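Local coordinates for protein putative NAD dependent dehydrogenase (Micromonospora echinospora, PDB 6NOR) that binds NAD and probably acts as an NAD-dependent oxidoreductase in the biosynthesis of the antibiotic gentamicin, at residues I215-A220 and K356-A361; G193-L198 and A346-A351; V170-R175 and L261-I266. All blocks are in the same frame, centred on the assembly; numbering follows the deposited sequence.

Interaction 1 (I215-A220 and K356-A361); sequences IRAVTA and KVEMNA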
ATOM      1  N   ILE A 215       4.826  -0.800 -33.809  1.00 22.26           N
ATOM      2  CA  ILE A 215       6.117  -0.794 -33.156  1.00 22.36           C
ATOM      3  C   ILE A 215       7.221  -0.463 -34.152  1.00 27.62           C
ATOM      4  O   ILE A 215       7.367  -1.132 -35.158  1.00 34.95           O
ATOM      5  CB  ILE A 215       6.394  -2.142 -32.506  1.00 22.36           C
ATOM      6  CG1 ILE A 215       5.390  -2.356 -31.376  1.00 22.60           C
ATOM      7  CG2 ILE A 215       7.851  -2.235 -32.050  1.00 22.55           C
ATOM      8  CD1 ILE A 215       5.593  -3.600 -30.582  1.00 23.01           C
ATOM      9  N   ARG A 216       7.999   0.570 -33.868  1.00 28.09           N
ATOM     10  CA  ARG A 216       9.048   0.997 -34.786  1.00 27.08           C
ATOM     11  C   ARG A 216      10.382   0.293 -34.534  1.00 25.26           C
ATOM     12  O   ARG A 216      11.028  -0.153 -35.467  1.00 29.01           O
ATOM     13  CB  ARG A 216       9.235   2.510 -34.705  1.00 32.09           C
ATOM     14  CG  ARG A 216      10.252   3.064 -35.698  1.00 44.23           C
ATOM     15  CD  ARG A 216      10.457   4.569 -35.539  1.00 53.37           C
ATOM     16  NE  ARG A 216       9.226   5.320 -35.757  1.00 62.71           N
ATOM     17  CZ  ARG A 216       8.695   5.550 -36.954  1.00 67.68           C
ATOM     18  NH1 ARG A 216       9.288   5.085 -38.049  1.00 69.74           N
ATOM     19  NH2 ARG A 216       7.567   6.242 -37.057  1.00 69.92           N
ATOM     20  N   ALA A 217      10.807   0.191 -33.283  1.00 19.45           N
ATOM     21  CA  ALA A 217      12.064  -0.495 -32.982  1.00 21.00           C
ATOM     22  C   ALA A 217      12.047  -1.221 -31.630  1.00 20.86           C
ATOM     23  O   ALA A 217      11.182  -0.988 -30.804  1.00 24.70           O
ATOM     24  CB  ALA A 217      13.214   0.485 -33.034  1.00 18.15           C
ATOM     25  N   VAL A 218      13.018  -2.096 -31.422  1.00 18.12           N
ATOM     26  CA  VAL A 218      13.114  -2.902 -30.225  1.00 18.14           C
ATOM     27  C   VAL A 218      14.569  -2.988 -29.790  1.00 23.93           C
ATOM     28  O   VAL A 218      15.468  -3.073 -30.623  1.00 27.70           O
ATOM     29  CB  VAL A 218      12.547  -4.328 -30.453  1.00 20.70           C
ATOM     30  CG1 VAL A 218      12.753  -5.188 -29.250  1.00 21.68           C
ATOM     31  CG2 VAL A 218      11.061  -4.276 -30.765  1.00 23.48           C
ATOM     32  N   THR A 219      14.800  -2.933 -28.482  1.00 22.56           N
ATOM     33  CA  THR A 219      16.105  -3.212 -27.900  1.00 21.61           C
ATOM     34  C   THR A 219      15.898  -4.193 -26.754  1.00 18.36           C
ATOM     35  O   THR A 219      14.914  -4.111 -26.049  1.00 26.07           O
ATOM     36  CB  THR A 219      16.786  -1.929 -27.388  1.00 28.41           C
ATOM     37  OG1 THR A 219      16.561  -0.856 -28.314  1.00 36.04           O
ATOM     38  CG2 THR A 219      18.268  -2.140 -27.215  1.00 28.26           C
ATOM     39  N   ALA A 220      16.808  -5.129 -26.560  1.00 18.42           N
ATOM     40  CA  ALA A 220      16.596  -6.138 -25.536  1.00 18.41           C
ATOM     41  C   ALA A 220      17.885  -6.651 -24.929  1.00 19.41           C
ATOM     42  O   ALA A 220      18.921  -6.650 -25.557  1.00 19.35           O
ATOM     43  CB  ALA A 220      15.792  -7.320 -26.095  1.00 18.32           C
ATOM     44  N   LYS A 356      20.035  -2.030 -31.526  1.00 20.13           N
ATOM     45  CA  LYS A 356      18.633  -1.754 -31.746  1.00 22.53           C
ATOM     46  C   LYS A 356      18.206  -2.415 -33.060  1.00 26.18           C
ATOM     47  O   LYS A 356      18.943  -2.365 -34.034  1.00 30.31           O
ATOM     48  CB  LYS A 356      18.397  -0.247 -31.782  1.00 18.50           C
ATOM     49  CG  LYS A 356      16.958   0.162 -31.992  1.00 39.15           C
ATOM     50  CD  LYS A 356      16.859   1.593 -32.510  1.00 43.23           C
ATOM     51  CE  LYS A 356      17.049   2.604 -31.407  1.00 52.73           C
ATOM     52  NZ  LYS A 356      17.401   3.947 -31.957  1.00 62.89           N
ATOM     53  N   VAL A 357      17.028  -3.034 -33.082  1.00 25.29           N
ATOM     54  CA  VAL A 357      16.509  -3.681 -34.291  1.00 18.26           C
ATOM     55  C   VAL A 357      15.287  -2.912 -34.794  1.00 25.30           C
ATOM     56  O   VAL A 357      14.293  -2.777 -34.090  1.00 25.75           O
ATOM     57  CB  VAL A 357      16.166  -5.184 -34.022  1.00 18.23           C
ATOM     58  CG1 VAL A 357      15.412  -5.815 -35.177  1.00 20.81           C
ATOM     59  CG2 VAL A 357      17.444  -5.992 -33.729  1.00 18.31           C
ATOM     60  N   GLU A 358      15.387  -2.371 -36.004  1.00 31.09           N
ATOM     61  CA  GLU A 358      14.281  -1.666 -36.650  1.00 30.29           C
ATOM     62  C   GLU A 358      13.208  -2.634 -37.094  1.00 31.74           C
ATOM     63  O   GLU A 358      13.508  -3.635 -37.716  1.00 28.20           O
ATOM     64  CB  GLU A 358      14.777  -0.872 -37.857  1.00 39.63           C
ATOM     65  CG  GLU A 358      15.841   0.155 -37.529  1.00 50.93           C
ATOM     66  CD  GLU A 358      15.286   1.340 -36.762  1.00 62.84           C
ATOM     67  OE1 GLU A 358      14.149   1.764 -37.066  1.00 72.19           O
ATOM     68  OE2 GLU A 358      15.981   1.838 -35.849  1.00 64.63           O
ATOM     69  N   MET A 359      11.957  -2.350 -36.760  1.00 38.90           N
ATOM     70  CA  MET A 359      10.850  -3.168 -37.234  1.00 46.70           C
ATOM     71  C   MET A 359      10.408  -2.665 -38.585  1.00 55.52           C
ATOM     72  O   MET A 359      10.802  -1.590 -39.025  1.00 57.89           O
ATOM     73  CB  MET A 359       9.659  -3.135 -36.278  1.00 45.79           C
ATOM     74  CG  MET A 359      10.024  -3.354 -34.842  1.00 47.31           C
ATOM     75  SD  MET A 359      10.098  -5.085 -34.435  1.00 44.74           S
ATOM     76  CE  MET A 359       8.359  -5.487 -34.445  1.00 28.43           C
ATOM     77  N   ASN A 360       9.564  -3.445 -39.231  1.00 66.34           N
ATOM     78  CA  ASN A 360       9.016  -3.046 -40.508  1.00 76.95           C
ATOM     79  C   ASN A 360       7.706  -3.796 -40.724  1.00 85.27           C
ATOM     80  O   ASN A 360       6.791  -3.302 -41.385  1.00 89.16           O
ATOM     81  CB  ASN A 360      10.023  -3.323 -41.633  1.00 76.64           C
ATOM     82  N   ALA A 361       7.612  -4.975 -40.118  1.00 86.14           N
ATOM     83  CA  ALA A 361       6.498  -5.886 -40.356  1.00 86.04           C
ATOM     84  C   ALA A 361       5.184  -5.381 -39.765  1.00 84.71           C
ATOM     85  O   ALA A 361       4.109  -5.903 -40.082  1.00 82.60           O
ATOM     86  CB  ALA A 361       6.829  -7.261 -39.805  1.00 88.69           C
TER
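Three backbone hydrogen bonds tie residues 215-220 to residues 356-359, which run antiparallel to them. Val218 and Val357 form a hydrogen-bonded pair. The bond from Val357 N to Val218 O is 2.9 Å and almost straight, 178° at the hydrogen. The return bond, Val218 N to Val357 O, is 3.0 Å and more bent. Further along, Met359 N gives a 2.7 Å bond to Arg216 O. Between these bonds lies the non-hydrogen-bonded pair Ala217 and Glu358.

The short strand 357-358 is the last strand of the chain. Within this chain it is the outermost strand of the mixed sheet in the C-terminal GFO/IDH/MocA domain, beside strand 215-223. Arg216 and Ala217 both face Glu240 on the next strand, a classic beta bulge.

Apolar contacts centre on Met359. Its chain bends at chi2 (-86°) and again at chi3, which curls the thioether back over the strand. CG meets Ile215 CG2 at 3.7 Å, and SD lies 3.9 Å from Val218 CG2. Ala346 of helix 334-353 also touches this side chain. Shortening this methionine to alanine is likely to leave Ile215 CG2 and Val218 CG2 without their shared partner and to open a gap beside the helix.

On the face of Ala217 and Glu358, Lys356 makes the main side-chain contacts. Its aliphatic part passes at an angle over Thr219 and Ala217: CD touches Ala217 CB at 3.8 Å, and CG approaches Thr219 OG1. The Lys356 chain then turns away at chi3. Arg216 and Glu358 carry opposite charges, but their charged atoms do not meet. The backbone of Lys356 bonds to the second subunit, and Thr219 packs on Thr219 of that subunit.

Interaction 2 (G193-L198 and A346-A351); sequences GALTDL and AAYRSA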
ATOM      1  N   GLY A 193      12.966 -18.645 -23.437  1.00 18.17           N
ATOM      2  CA  GLY A 193      12.699 -18.669 -22.015  1.00 18.17           C
ATOM      3  C   GLY A 193      11.691 -17.632 -21.581  1.00 18.11           C
ATOM      4  O   GLY A 193      10.671 -17.452 -22.230  1.00 18.04           O
ATOM      5  N   ALA A 194      12.019 -16.921 -20.506  1.00 18.13           N
ATOM      6  CA  ALA A 194      11.136 -15.925 -19.899  1.00 18.08           C
ATOM      7  C   ALA A 194      10.613 -14.915 -20.894  1.00 18.04           C
ATOM      8  O   ALA A 194       9.494 -14.443 -20.774  1.00 20.63           O
ATOM      9  CB  ALA A 194      11.861 -15.190 -18.765  1.00 18.14           C
ATOM     10  N   LEU A 195      11.431 -14.565 -21.870  1.00 18.08           N
ATOM     11  CA  LEU A 195      11.022 -13.584 -22.866  1.00 20.62           C
ATOM     12  C   LEU A 195       9.908 -14.125 -23.745  1.00 23.53           C
ATOM     13  O   LEU A 195       9.055 -13.388 -24.208  1.00 26.97           O
ATOM     14  CB  LEU A 195      12.210 -13.169 -23.725  1.00 25.88           C
ATOM     15  CG  LEU A 195      12.177 -11.774 -24.315  1.00 30.23           C
ATOM     16  CD1 LEU A 195      11.804 -10.785 -23.235  1.00 32.53           C
ATOM     17  CD2 LEU A 195      13.540 -11.452 -24.902  1.00 29.26           C
ATOM     18  N   THR A 196       9.898 -15.429 -23.961  1.00 17.98           N
ATOM     19  CA  THR A 196       8.814 -16.026 -24.709  1.00 17.93           C
ATOM     20  C   THR A 196       7.627 -16.315 -23.804  1.00 17.88           C
ATOM     21  O   THR A 196       6.487 -16.072 -24.153  1.00 20.76           O
ATOM     22  CB  THR A 196       9.266 -17.338 -25.381  1.00 19.72           C
ATOM     23  OG1 THR A 196      10.371 -17.055 -26.229  1.00 24.13           O
ATOM     24  CG2 THR A 196       8.131 -17.966 -26.201  1.00 17.92           C
ATOM     25  N   ASP A 197       7.916 -16.872 -22.640  1.00 17.90           N
ATOM     26  CA  ASP A 197       6.890 -17.380 -21.733  1.00 17.86           C
ATOM     27  C   ASP A 197       6.114 -16.225 -21.090  1.00 20.92           C
ATOM     28  O   ASP A 197       4.902 -16.243 -21.060  1.00 21.88           O
ATOM     29  CB  ASP A 197       7.551 -18.265 -20.676  1.00 17.90           C
ATOM     30  CG  ASP A 197       6.571 -18.842 -19.675  1.00 29.84           C
ATOM     31  OD1 ASP A 197       5.459 -19.236 -20.069  1.00 35.72           O
ATOM     32  OD2 ASP A 197       6.915 -18.899 -18.475  1.00 30.07           O
ATOM     33  N   LEU A 198       6.832 -15.223 -20.585  1.00 17.85           N
ATOM     34  CA  LEU A 198       6.230 -14.095 -19.882  1.00 17.82           C
ATOM     35  C   LEU A 198       6.189 -12.875 -20.782  1.00 17.81           C
ATOM     36  O   LEU A 198       5.278 -12.058 -20.708  1.00 17.77           O
ATOM     37  CB  LEU A 198       7.002 -13.763 -18.600  1.00 17.87           C
ATOM     38  CG  LEU A 198       7.194 -14.919 -17.622  1.00 17.88           C
ATOM     39  CD1 LEU A 198       8.003 -14.475 -16.434  1.00 17.94           C
ATOM     40  CD2 LEU A 198       5.875 -15.489 -17.158  1.00 17.82           C
ATOM     41  N   ALA A 346      12.246  -9.904 -32.917  1.00 20.54           N
ATOM     42  CA  ALA A 346      13.116  -8.740 -32.989  1.00 19.41           C
ATOM     43  C   ALA A 346      13.913  -8.577 -31.701  1.00 21.33           C
ATOM     44  O   ALA A 346      15.102  -8.304 -31.740  1.00 25.40           O
ATOM     45  CB  ALA A 346      12.316  -7.492 -33.275  1.00 18.02           C
ATOM     46  N   ALA A 347      13.252  -8.776 -30.566  1.00 21.79           N
ATOM     47  CA  ALA A 347      13.904  -8.667 -29.281  1.00 18.14           C
ATOM     48  C   ALA A 347      15.043  -9.676 -29.118  1.00 18.21           C
ATOM     49  O   ALA A 347      16.115  -9.323 -28.660  1.00 19.86           O
ATOM     50  CB  ALA A 347      12.885  -8.829 -28.163  1.00 18.77           C
ATOM     51  N   TYR A 348      14.818 -10.921 -29.508  1.00 18.19           N
ATOM     52  CA  TYR A 348      15.865 -11.939 -29.439  1.00 23.92           C
ATOM     53  C   TYR A 348      17.058 -11.609 -30.354  1.00 18.31           C
ATOM     54  O   TYR A 348      18.208 -11.871 -30.021  1.00 25.08           O
ATOM     55  CB  TYR A 348      15.301 -13.322 -29.805  1.00 18.22           C
ATOM     56  CG  TYR A 348      14.628 -14.038 -28.654  1.00 23.64           C
ATOM     57  CD1 TYR A 348      15.341 -14.385 -27.503  1.00 18.45           C
ATOM     58  CD2 TYR A 348      13.275 -14.372 -28.710  1.00 18.12           C
ATOM     59  CE1 TYR A 348      14.721 -15.049 -26.456  1.00 18.22           C
ATOM     60  CE2 TYR A 348      12.654 -15.042 -27.674  1.00 18.10           C
ATOM     61  CZ  TYR A 348      13.372 -15.379 -26.556  1.00 22.55           C
ATOM     62  OH  TYR A 348      12.742 -16.033 -25.526  1.00 23.49           O
ATOM     63  N   ARG A 349      16.784 -11.031 -31.507  1.00 18.28           N
ATOM     64  CA  ARG A 349      17.875 -10.593 -32.364  1.00 27.07           C
ATOM     65  C   ARG A 349      18.678  -9.473 -31.719  1.00 26.81           C
ATOM     66  O   ARG A 349      19.899  -9.520 -31.710  1.00 22.08           O
ATOM     67  CB  ARG A 349      17.346 -10.149 -33.720  1.00 32.05           C
ATOM     68  CG  ARG A 349      17.067 -11.322 -34.630  1.00 39.07           C
ATOM     69  CD  ARG A 349      16.348 -10.861 -35.859  1.00 45.27           C
ATOM     70  NE  ARG A 349      17.039  -9.728 -36.460  1.00 52.11           N
ATOM     71  CZ  ARG A 349      16.454  -8.866 -37.278  1.00 46.74           C
ATOM     72  NH1 ARG A 349      15.163  -9.016 -37.570  1.00 42.23           N
ATOM     73  NH2 ARG A 349      17.154  -7.860 -37.792  1.00 43.83           N
ATOM     74  N   SER A 350      17.978  -8.479 -31.173  1.00 23.74           N
ATOM     75  CA  SER A 350      18.615  -7.368 -30.472  1.00 18.43           C
ATOM     76  C   SER A 350      19.478  -7.827 -29.318  1.00 18.51           C
ATOM     77  O   SER A 350      20.561  -7.307 -29.105  1.00 22.30           O
ATOM     78  CB  SER A 350      17.556  -6.393 -29.962  1.00 19.78           C
ATOM     79  OG  SER A 350      18.133  -5.389 -29.154  1.00 23.46           O
ATOM     80  N   ALA A 351      19.007  -8.807 -28.566  1.00 22.92           N
ATOM     81  CA  ALA A 351      19.783  -9.283 -27.431  1.00 23.09           C
ATOM     82  C   ALA A 351      21.026 -10.014 -27.924  1.00 21.84           C
ATOM     83  O   ALA A 351      22.070  -9.978 -27.294  1.00 22.28           O
ATOM     84  CB  ALA A 351      18.936 -10.201 -26.530  1.00 20.47           C
TER
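Tyr348 reaches from its helix to the start of helix 194-197, and its ring meets Leu195 with one face and Thr196 with its edge. The two neighbours approach it in different ways. Leu195 comes over the ring face. Its CD2 lies 4.2 Å from the ring centroid and 16° off the normal, a CH-pi contact. Leu195 CB lies nearer the phenol end, 3.8 Å from Tyr348 CZ. Leu195 and Tyr348 point in opposing directions as they overlap.

Thr196 instead meets the ring edge, in its plane, and runs roughly perpendicular to the tyrosine side chain. Thr196 OG1 gives a 2.7 Å hydrogen bond to Tyr348 OH. With OG1 anti to the carbonyl carbon (chi1 -58°), the hydroxyl stays beside the backbone N and faces the phenol.

The contact joins the long helix 334-353 to a single short turn of helix in the C-terminal GFO/IDH/MocA domain. Gly193 is the N-cap of that turn, and Gly193 O accepts from both Thr196 N and Asp197 N. Glu232 also serves this end: its OE2 bonds to Tyr348 OH and to the amide of Leu195. The phenol oxygen is thus gripped by Thr196 and Glu232, which fix the far end of the ring.

The same Leu195 CD2 also packs on Ala347 CB at 4.2 Å. Both side chains continue onto strand 215-223, Leu195 at Thr222 and Ala347 at Val218 and Ala220. The cofactor is not far: the side chain of Thr196 is about 7 Å from the bound NAD.

Interaction 3 (V170-R175 and L261-I266); sequences VRVAFR and LTVEVI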
ATOM      1  N   VAL A 170       4.985   3.357 -21.178  1.00 18.02           N
ATOM      2  CA  VAL A 170       4.208   2.254 -20.685  1.00 17.95           C
ATOM      3  C   VAL A 170       5.202   1.225 -20.173  1.00 20.40           C
ATOM      4  O   VAL A 170       6.294   1.086 -20.718  1.00 19.11           O
ATOM      5  CB  VAL A 170       3.274   1.674 -21.747  1.00 17.87           C
ATOM      6  CG1 VAL A 170       4.057   1.141 -22.946  1.00 19.21           C
ATOM      7  CG2 VAL A 170       2.416   0.574 -21.142  1.00 17.81           C
ATOM      8  N   ARG A 171       4.845   0.554 -19.088  1.00 17.97           N
ATOM      9  CA  ARG A 171       5.716  -0.426 -18.498  1.00 18.00           C
ATOM     10  C   ARG A 171       4.914  -1.621 -17.999  1.00 17.94           C
ATOM     11  O   ARG A 171       3.933  -1.458 -17.316  1.00 17.90           O
ATOM     12  CB  ARG A 171       6.516   0.183 -17.354  1.00 18.10           C
ATOM     13  CG  ARG A 171       7.229  -0.846 -16.510  1.00 18.13           C
ATOM     14  CD  ARG A 171       8.497  -0.302 -15.850  1.00 18.25           C
ATOM     15  NE  ARG A 171       9.361  -1.395 -15.392  1.00 19.53           N
ATOM     16  CZ  ARG A 171       9.217  -2.001 -14.222  1.00 19.07           C
ATOM     17  NH1 ARG A 171       8.246  -1.623 -13.389  1.00 18.26           N
ATOM     18  NH2 ARG A 171      10.037  -2.974 -13.882  1.00 18.33           N
ATOM     19  N   VAL A 172       5.349  -2.813 -18.367  1.00 17.92           N
ATOM     20  CA  VAL A 172       4.780  -4.032 -17.849  1.00 17.87           C
ATOM     21  C   VAL A 172       5.867  -4.879 -17.227  1.00 17.93           C
ATOM     22  O   VAL A 172       6.846  -5.196 -17.871  1.00 17.96           O
ATOM     23  CB  VAL A 172       4.085  -4.866 -18.924  1.00 17.80           C
ATOM     24  CG1 VAL A 172       3.461  -6.065 -18.280  1.00 17.76           C
ATOM     25  CG2 VAL A 172       3.038  -4.047 -19.649  1.00 17.76           C
ATOM     26  N   ALA A 173       5.685  -5.229 -15.963  1.00 17.93           N
ATOM     27  CA  ALA A 173       6.612  -6.084 -15.263  1.00 17.98           C
ATOM     28  C   ALA A 173       5.957  -7.407 -14.948  1.00 17.92           C
ATOM     29  O   ALA A 173       4.839  -7.450 -14.449  1.00 18.01           O
ATOM     30  CB  ALA A 173       7.108  -5.401 -13.982  1.00 18.06           C
ATOM     31  N   PHE A 174       6.632  -8.497 -15.261  1.00 17.94           N
ATOM     32  CA  PHE A 174       6.015  -9.796 -15.030  1.00 18.32           C
ATOM     33  C   PHE A 174       7.062 -10.765 -14.486  1.00 17.94           C
ATOM     34  O   PHE A 174       8.026 -11.113 -15.152  1.00 17.99           O
ATOM     35  CB  PHE A 174       5.316 -10.286 -16.314  1.00 17.83           C
ATOM     36  CG  PHE A 174       4.393 -11.477 -16.117  1.00 17.77           C
ATOM     37  CD1 PHE A 174       4.241 -12.073 -14.886  1.00 17.77           C
ATOM     38  CD2 PHE A 174       3.548 -11.867 -17.122  1.00 17.72           C
ATOM     39  CE1 PHE A 174       3.383 -13.122 -14.702  1.00 17.72           C
ATOM     40  CE2 PHE A 174       2.659 -12.916 -16.943  1.00 19.60           C
ATOM     41  CZ  PHE A 174       2.580 -13.547 -15.724  1.00 17.68           C
ATOM     42  N   ARG A 175       6.868 -11.159 -13.235  1.00 17.95           N
ATOM     43  CA  ARG A 175       7.868 -11.923 -12.511  1.00 21.23           C
ATOM     44  C   ARG A 175       7.312 -13.122 -11.782  1.00 19.55           C
ATOM     45  O   ARG A 175       6.284 -13.045 -11.122  1.00 19.29           O
ATOM     46  CB  ARG A 175       8.589 -11.033 -11.520  1.00 22.63           C
ATOM     47  CG  ARG A 175       9.450  -9.993 -12.205  1.00 30.40           C
ATOM     48  CD  ARG A 175       9.755  -8.883 -11.266  1.00 32.85           C
ATOM     49  NE  ARG A 175      10.519  -7.824 -11.900  1.00 34.48           N
ATOM     50  CZ  ARG A 175      10.512  -6.579 -11.458  1.00 35.63           C
ATOM     51  NH1 ARG A 175       9.771  -6.271 -10.407  1.00 31.24           N
ATOM     52  NH2 ARG A 175      11.235  -5.652 -12.061  1.00 42.73           N
ATOM     53  N   LEU A 261       2.586  -9.077 -11.365  1.00 17.77           N
ATOM     54  CA  LEU A 261       2.225  -8.577 -12.683  1.00 17.74           C
ATOM     55  C   LEU A 261       1.640  -7.177 -12.570  1.00 17.74           C
ATOM     56  O   LEU A 261       0.578  -6.982 -12.001  1.00 17.70           O
ATOM     57  CB  LEU A 261       1.248  -9.547 -13.397  1.00 17.67           C
ATOM     58  CG  LEU A 261       0.756  -9.148 -14.797  1.00 17.64           C
ATOM     59  CD1 LEU A 261       1.891  -8.690 -15.715  1.00 17.68           C
ATOM     60  CD2 LEU A 261      -0.097 -10.248 -15.485  1.00 17.58           C
ATOM     61  N   THR A 262       2.342  -6.204 -13.131  1.00 17.78           N
ATOM     62  CA  THR A 262       1.902  -4.813 -13.078  1.00 17.79           C
ATOM     63  C   THR A 262       1.970  -4.089 -14.437  1.00 17.79           C
ATOM     64  O   THR A 262       2.790  -4.388 -15.306  1.00 17.81           O
ATOM     65  CB  THR A 262       2.733  -3.988 -12.068  1.00 26.59           C
ATOM     66  OG1 THR A 262       4.077  -3.896 -12.535  1.00 28.92           O
ATOM     67  CG2 THR A 262       2.735  -4.616 -10.650  1.00 17.89           C
ATOM     68  N   VAL A 263       1.092  -3.110 -14.580  1.00 17.77           N
ATOM     69  CA  VAL A 263       0.996  -2.301 -15.768  1.00 17.76           C
ATOM     70  C   VAL A 263       1.003  -0.838 -15.375  1.00 18.43           C
ATOM     71  O   VAL A 263       0.311  -0.438 -14.451  1.00 17.80           O
ATOM     72  CB  VAL A 263      -0.282  -2.598 -16.564  1.00 21.45           C
ATOM     73  CG1 VAL A 263      -0.331  -1.719 -17.789  1.00 23.05           C
ATOM     74  CG2 VAL A 263      -0.338  -4.066 -16.972  1.00 22.57           C
ATOM     75  N   GLU A 264       1.788  -0.045 -16.086  1.00 21.67           N
ATOM     76  CA  GLU A 264       1.918   1.375 -15.813  1.00 24.17           C
ATOM     77  C   GLU A 264       1.893   2.147 -17.122  1.00 17.91           C
ATOM     78  O   GLU A 264       2.623   1.837 -18.046  1.00 17.92           O
ATOM     79  CB  GLU A 264       3.211   1.622 -15.052  1.00 29.66           C
ATOM     80  CG  GLU A 264       3.475   3.020 -14.572  1.00 38.83           C
ATOM     81  CD  GLU A 264       4.856   3.119 -13.901  1.00 54.44           C
ATOM     82  OE1 GLU A 264       5.021   3.931 -12.964  1.00 67.90           O
ATOM     83  OE2 GLU A 264       5.779   2.369 -14.306  1.00 54.32           O
ATOM     84  N   VAL A 265       1.015   3.128 -17.205  1.00 17.90           N
ATOM     85  CA  VAL A 265       0.968   4.032 -18.338  1.00 17.90           C
ATOM     86  C   VAL A 265       1.111   5.466 -17.859  1.00 17.97           C
ATOM     87  O   VAL A 265       0.388   5.896 -16.962  1.00 18.32           O
ATOM     88  CB  VAL A 265      -0.343   3.881 -19.115  1.00 21.68           C
ATOM     89  CG1 VAL A 265      -0.408   4.892 -20.258  1.00 17.83           C
ATOM     90  CG2 VAL A 265      -0.495   2.461 -19.646  1.00 17.76           C
ATOM     91  N   ILE A 266       2.047   6.204 -18.443  1.00 20.68           N
ATOM     92  CA  ILE A 266       2.307   7.587 -18.034  1.00 18.12           C
ATOM     93  C   ILE A 266       2.191   8.606 -19.178  1.00 18.13           C
ATOM     94  O   ILE A 266       2.878   8.506 -20.192  1.00 18.13           O
ATOM     95  CB  ILE A 266       3.698   7.705 -17.413  1.00 23.21           C
ATOM     96  CG1 ILE A 266       3.913   6.586 -16.395  1.00 21.58           C
ATOM     97  CG2 ILE A 266       3.914   9.085 -16.739  1.00 18.33           C
ATOM     98  CD1 ILE A 266       5.281   6.638 -15.746  1.00 18.33           C
TER
HETATM   99  O   HOH W   1       4.423  -1.932 -14.373  1.00 24.46           O
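Strands 170-175 and 261-266 run antiparallel, 172° between their directions and their axes 4.6 Å apart at closest approach, with paired bonds at Arg171-Glu264 and Ala173-Thr262. They are neighbours in the mixed sheet of the GFO/IDH/MocA C-terminal domain. The Arg171-Glu264 bonds are both 2.8 Å (Arg171 N to Glu264 O, Glu264 N to Arg171 O).

Val170, Val172, Phe174, Leu261, Val263 and Val265 share one face, which packs partly on helix 199-209. Leu261 CD1 sits over a face of the Phe174 ring, 4.1 Å from its centroid, a CH-pi contact. With Leu261 CG anti to the backbone N (chi1 179°), the turn at chi2 also brings CD1 to Val172 CG1 at 4.0 Å. Val170 CG2 meets Val265 CG2 further along.

The face of Arg171, Ala173, Thr262 and Glu264 holds the charged groups. The extended Arg171 side chain crosses that of Glu264 at a slant. The guanidinium and carboxylate planes are 69° apart and their charged atoms do not meet. Arg171 NH2 pairs instead with Asp250, and Glu264 with Arg175 of the second subunit. One water joins the strands: it donates to Arg171 O at 3.0 Å and is hydrogen-bonded to Thr262 OG1 at 2.7 Å.

How the interactions relate
Interactions 1 and 3 lie in the same mixed sheet, their centres 20 Å apart and their nearest atoms about 9 Å. Both also touch the second subunit. Interaction 2 bears on both. Its helix 334-353 is followed in the chain by strand 357-358 of interaction 1. There Ser350 OG and Ala220 N are 2.9 Å apart, a probable hydrogen bond, and Met359 SD packs on Ala346 CB at 3.5 Å. Toward interaction 3, Leu198 CD1 touches Phe174 O at 3.6 Å. Interaction 3 comes as near the cofactor as interaction 2 does: the side chain of Phe174 is about 7 Å from the bound NAD. Interaction 1 lies away from the cofactor site.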